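Long-range contact in cytochrome c7 (Geobacter sulfurreducens, PDB 3H33), which carries three haem groups in one small chain and probably transfers electrons during Fe(III) respiration: residues I1-R9 against V13-Q21. Residues are numbered along the deposited sequence; the frame is centred on the assembly and turned at random.
With HEM (protoporphyrin IX containing Fe), chain C; SO4 (sulfate ion), chain E.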
loop_
_atom_site.group_PDB
_atom_site.type_symbol
_atom_site.label_atom_id
_atom_site.label_comp_id
_atom_site.label_asym_id
_atom_site.label_seq_id
_atom_site.Cartn_x
_atom_site.Cartn_y
_atom_site.Cartn_z
ATOM N N ILE A 1 -11.135 2.789 11.245
ATOM C CA ILE A 1 -9.834 2.192 10.838
ATOM C C ILE A 1 -9.178 3.039 9.750
ATOM O O ILE A 1 -9.699 3.156 8.641
ATOM C CB ILE A 1 -10.041 0.737 10.364
ATOM C CG1 ILE A 1 -9.878 -0.214 11.556
ATOM C CG2 ILE A 1 -9.043 0.375 9.280
ATOM C CD1 ILE A 1 -10.621 0.210 12.834
ATOM N N ASP A 2 -8.040 3.641 10.097
ATOM C CA ASP A 2 -7.305 4.498 9.184
ATOM C C ASP A 2 -5.984 3.877 8.755
ATOM O O ASP A 2 -5.556 4.060 7.619
ATOM C CB ASP A 2 -7.038 5.867 9.828
ATOM C CG ASP A 2 -8.319 6.613 10.187
ATOM O OD1 ASP A 2 -9.242 6.668 9.345
ATOM O OD2 ASP A 2 -8.396 7.159 11.310
ATOM N N LYS A 3 -5.338 3.148 9.660
ATOM C CA LYS A 3 -4.056 2.523 9.352
ATOM C C LYS A 3 -4.138 1.008 9.322
ATOM O O LYS A 3 -4.827 0.391 10.135
ATOM C CB LYS A 3 -2.995 2.928 10.374
ATOM C CG LYS A 3 -2.746 4.418 10.475
ATOM C CD LYS A 3 -1.789 4.718 11.614
ATOM C CE LYS A 3 -1.706 6.212 11.879
ATOM N NZ LYS A 3 -1.281 6.954 10.658
ATOM N N ILE A 4 -3.415 0.417 8.383
ATOM C CA ILE A 4 -3.377 -1.025 8.231
ATOM C C ILE A 4 -1.921 -1.447 8.296
ATOM O O ILE A 4 -1.109 -1.064 7.452
ATOM C CB ILE A 4 -3.974 -1.458 6.886
ATOM C CG1 ILE A 4 -5.396 -0.912 6.757
ATOM C CG2 ILE A 4 -3.963 -2.975 6.777
ATOM C CD1 ILE A 4 -6.104 -1.346 5.496
ATOM N N THR A 5 -1.596 -2.238 9.308
ATOM C CA THR A 5 -0.236 -2.703 9.517
ATOM C C THR A 5 -0.014 -4.098 8.959
ATOM O O THR A 5 -0.799 -5.011 9.211
ATOM C CB THR A 5 0.103 -2.718 11.019
ATOM O OG1 THR A 5 -0.108 -1.410 11.565
ATOM C CG2 THR A 5 1.546 -3.146 11.243
ATOM N N TYR A 6 1.056 -4.250 8.190
ATOM C CA TYR A 6 1.403 -5.543 7.626
ATOM C C TYR A 6 2.666 -6.012 8.328
ATOM O O TYR A 6 3.748 -5.482 8.086
ATOM C CB TYR A 6 1.678 -5.438 6.126
ATOM C CG TYR A 6 0.477 -5.054 5.302
ATOM C CD1 TYR A 6 -0.006 -3.750 5.306
ATOM C CD2 TYR A 6 -0.194 -6.006 4.536
ATOM C CE1 TYR A 6 -1.126 -3.399 4.567
ATOM C CE2 TYR A 6 -1.319 -5.667 3.796
ATOM C CZ TYR A 6 -1.780 -4.363 3.817
ATOM O OH TYR A 6 -2.901 -4.025 3.096
ATOM N N PRO A 7 2.541 -6.994 9.234
ATOM C CA PRO A 7 3.728 -7.485 9.935
ATOM C C PRO A 7 4.513 -8.400 9.002
ATOM O O PRO A 7 3.981 -9.384 8.493
ATOM C CB PRO A 7 3.133 -8.224 11.131
ATOM C CG PRO A 7 1.890 -8.819 10.548
ATOM C CD PRO A 7 1.322 -7.669 9.721
ATOM N N THR A 8 5.771 -8.059 8.753
ATOM C CA THR A 8 6.609 -8.864 7.875
ATOM C C THR A 8 7.956 -9.096 8.538
ATOM O O THR A 8 8.421 -8.267 9.322
ATOM C CB THR A 8 6.827 -8.171 6.506
ATOM O OG1 THR A 8 7.435 -6.890 6.706
ATOM C CG2 THR A 8 5.504 -7.977 5.785
ATOM N N ARG A 9 8.576 -10.231 8.223
ATOM C CA ARG A 9 9.872 -10.595 8.789
ATOM C C ARG A 9 10.881 -9.462 8.643
ATOM O O ARG A 9 11.523 -9.052 9.610
ATOM C CB ARG A 9 10.439 -11.829 8.082
ATOM C CG ARG A 9 9.405 -12.786 7.524
ATOM C CD ARG A 9 9.433 -14.125 8.233
ATOM N NE ARG A 9 8.659 -15.130 7.509
ATOM C CZ ARG A 9 8.526 -16.395 7.895
ATOM N NH1 ARG A 9 9.118 -16.818 9.006
ATOM N NH2 ARG A 9 7.806 -17.241 7.167
ATOM N N VAL A 13 5.157 -3.022 7.763
ATOM C CA VAL A 13 4.737 -1.910 6.914
ATOM C C VAL A 13 3.399 -1.359 7.388
ATOM O O VAL A 13 2.436 -2.110 7.561
ATOM C CB VAL A 13 4.564 -2.358 5.449
ATOM C CG1 VAL A 13 4.135 -1.174 4.588
ATOM C CG2 VAL A 13 5.857 -2.963 4.931
ATOM N N VAL A 14 3.343 -0.049 7.601
ATOM C CA VAL A 14 2.111 0.601 8.032
ATOM C C VAL A 14 1.503 1.376 6.859
ATOM O O VAL A 14 2.100 2.326 6.354
ATOM C CB VAL A 14 2.364 1.568 9.210
ATOM C CG1 VAL A 14 1.078 2.313 9.555
ATOM C CG2 VAL A 14 2.848 0.782 10.433
ATOM N N PHE A 15 0.316 0.953 6.434
ATOM C CA PHE A 15 -0.393 1.569 5.315
ATOM C C PHE A 15 -1.417 2.572 5.818
ATOM O O PHE A 15 -2.450 2.189 6.366
ATOM C CB PHE A 15 -1.094 0.481 4.493
ATOM C CG PHE A 15 -1.983 1.006 3.388
ATOM C CD1 PHE A 15 -1.521 1.956 2.483
ATOM C CD2 PHE A 15 -3.266 0.496 3.215
ATOM C CE1 PHE A 15 -2.321 2.388 1.419
ATOM C CE2 PHE A 15 -4.073 0.920 2.160
ATOM C CZ PHE A 15 -3.597 1.868 1.257
ATOM N N PRO A 16 -1.140 3.873 5.646
ATOM C CA PRO A 16 -2.068 4.915 6.100
ATOM C C PRO A 16 -3.220 5.017 5.104
ATOM O O PRO A 16 -3.212 5.850 4.200
ATOM C CB PRO A 16 -1.187 6.156 6.136
ATOM C CG PRO A 16 -0.272 5.934 4.953
ATOM C CD PRO A 16 0.086 4.459 5.072
ATOM N N HIS A 17 -4.209 4.151 5.288
ATOM C CA HIS A 17 -5.361 4.074 4.403
ATOM C C HIS A 17 -6.160 5.356 4.227
ATOM O O HIS A 17 -6.496 5.715 3.096
ATOM C CB HIS A 17 -6.280 2.935 4.851
ATOM C CG HIS A 17 -7.336 2.577 3.851
ATOM N ND1 HIS A 17 -8.526 3.253 3.707
ATOM C CD2 HIS A 17 -7.370 1.577 2.932
ATOM C CE1 HIS A 17 -9.231 2.656 2.734
ATOM N NE2 HIS A 17 -8.575 1.632 2.227
ATOM N N LYS A 18 -6.468 6.059 5.312
ATOM C CA LYS A 18 -7.237 7.282 5.141
ATOM C C LYS A 18 -6.471 8.318 4.327
ATOM O O LYS A 18 -7.055 9.030 3.509
ATOM C CB LYS A 18 -7.658 7.892 6.476
ATOM C CG LYS A 18 -8.437 9.181 6.247
ATOM C CD LYS A 18 -9.726 8.984 5.474
ATOM C CE LYS A 18 -10.725 10.080 5.848
ATOM N NZ LYS A 18 -11.833 10.181 4.841
ATOM N N LYS A 19 -5.169 8.415 4.560
ATOM C CA LYS A 19 -4.356 9.357 3.801
ATOM C C LYS A 19 -4.536 9.088 2.314
ATOM O O LYS A 19 -4.725 10.007 1.521
ATOM C CB LYS A 19 -2.879 9.202 4.133
ATOM C CG LYS A 19 -2.385 10.095 5.222
ATOM C CD LYS A 19 -0.874 10.036 5.259
ATOM C CE LYS A 19 -0.310 10.933 6.329
ATOM N N HIS A 20 -4.474 7.815 1.947
ATOM C CA HIS A 20 -4.622 7.431 0.556
ATOM C C HIS A 20 -5.986 7.741 -0.030
ATOM O O HIS A 20 -6.079 8.195 -1.170
ATOM C CB HIS A 20 -4.314 5.941 0.372
ATOM C CG HIS A 20 -2.858 5.616 0.494
ATOM N ND1 HIS A 20 -2.148 5.679 1.671
ATOM C CD2 HIS A 20 -1.955 5.286 -0.462
ATOM C CE1 HIS A 20 -0.867 5.399 1.394
ATOM N NE2 HIS A 20 -0.702 5.152 0.108
ATOM N N GLN A 21 -7.056 7.496 0.717
ATOM C CA GLN A 21 -8.361 7.778 0.142
ATOM C C GLN A 21 -8.562 9.284 -0.005
ATOM O O GLN A 21 -9.218 9.729 -0.942
ATOM C CB GLN A 21 -9.495 7.133 0.954
ATOM C CG GLN A 21 -9.682 7.611 2.371
ATOM C CD GLN A 21 -10.722 6.771 3.109
ATOM O OE1 GLN A 21 -10.510 5.585 3.367
ATOM N NE2 GLN A 21 -11.856 7.383 3.439
HETATM C CHA HEM C . 1.944 7.844 0.365
HETATM C CHB HEM C . 2.355 3.279 1.702
HETATM C CHC HEM C . -0.357 2.027 -2.056
HETATM C CHD HEM C . -0.205 6.526 -3.692
HETATM C C1A HEM C . 2.288 6.707 1.058
HETATM C C2A HEM C . 2.959 6.716 2.337
HETATM C C3A HEM C . 3.045 5.431 2.747
HETATM C C4A HEM C . 2.478 4.638 1.678
HETATM C CMA HEM C . 3.694 4.907 4.030
HETATM C CAA HEM C . 3.587 7.940 2.974
HETATM C CBA HEM C . 2.641 8.634 3.930
HETATM C CGA HEM C . 3.239 9.896 4.527
HETATM O O1A HEM C . 3.365 10.906 3.795
HETATM O O2A HEM C . 3.593 9.872 5.728
HETATM C C1B HEM C . 1.653 2.518 0.788
HETATM C C2B HEM C . 1.454 1.082 0.891
HETATM C C3B HEM C . 0.624 0.741 -0.136
HETATM C C4B HEM C . 0.364 1.968 -0.880
HETATM C CMB HEM C . 2.036 0.154 1.965
HETATM C CAB HEM C . 0.024 -0.631 -0.425
HETATM C CBB HEM C . -0.856 -1.234 0.667
HETATM C C1C HEM C . -0.515 3.130 -2.864
HETATM C C2C HEM C . -1.158 3.111 -4.171
HETATM C C3C HEM C . -1.071 4.379 -4.673
HETATM C C4C HEM C . -0.395 5.157 -3.638
HETATM C CMC HEM C . -1.715 1.860 -4.850
HETATM C CAC HEM C . -1.477 4.961 -6.052
HETATM C CBC HEM C . -2.500 4.242 -6.927
HETATM C C1D HEM C . 0.334 7.310 -2.684
HETATM C C2D HEM C . 0.298 8.777 -2.636
HETATM C C3D HEM C . 0.872 9.156 -1.473
HETATM C C4D HEM C . 1.271 7.912 -0.827
HETATM C CMD HEM C . -0.366 9.727 -3.629
HETATM C CAD HEM C . 0.882 10.553 -0.840
HETATM C CBD HEM C . -0.113 10.586 0.323
HETATM C CGD HEM C . 0.160 11.709 1.299
HETATM O O1D HEM C . 1.329 11.874 1.705
HETATM O O2D HEM C . -0.797 12.420 1.671
HETATM N NA HEM C . 1.997 5.435 0.650
HETATM N NB HEM C . 0.998 3.046 -0.311
HETATM N NC HEM C . -0.032 4.369 -2.549
HETATM N ND HEM C . 0.879 6.800 -1.532
HETATM FE FE HEM C . 0.985 4.911 -0.934
HETATM S S SO4 E . -6.541 3.293 13.556
HETATM O O1 SO4 E . -6.326 2.714 14.896
HETATM O O2 SO4 E . -7.847 3.981 13.521
HETATM O O3 SO4 E . -5.465 4.257 13.253
HETATM O O4 SO4 E . -6.526 2.210 12.553
HETATM O O HOH W 1 -9.577 4.620 6.028
#
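Ile4 meets the Phe15 ring at its edge, Ile4 CD1 standing 4.1 Å from Phe15 CD2, while one face of that ring takes haem carbon CBB, the methyl end of a former vinyl, over its centre and the opposite face has His17 CA toward its rim. The Tyr6 ring is likewise approached at its edge, with Val13 O in its plane and Phe15 CB 3.9 Å from Tyr6 CE1. These residues belong to a two-stranded antiparallel beta hairpin, strands 3-6 and 13-16, and illustrate how a c7 cytochrome, with little regular structure, builds its core around haems. Ile4, Tyr6, Val13 and Phe15 share one face; Lys3, Thr5, Val14 and Pro16 occupy the other, where Pro16 also touches the haem. Phe15 turns its CG anti to the backbone N (chi1 174°), which carries Phe15 CD1 to 3.5 Å from haem C2B. An alanine at this position is likely to leave a gap between Ile4 CD1 and haem CBB, and to uncover the His20 ring, whose face Phe15 CE1 covers.

Two reciprocal pairs of backbone bonds close the ladder, Ile4 with Phe15 and Tyr6 with Val13; the nearly straight Tyr6 N to Val13 O bond measures 2.6 Å. Beyond the strand, helix 17-24 begins, and Lys18 N reaches a lone pair of Asp2 O at 3.2 Å. His17 and His20 each bind a different haem iron, with His31 and His55 as the respective second ligands. Pro16 O accepts from His20 N and from His20 ND1; the second bond, near the ring plane, helps to fix the imidazole's rotation, and His20 NE2 sits 2.0 Å from the haem iron FE.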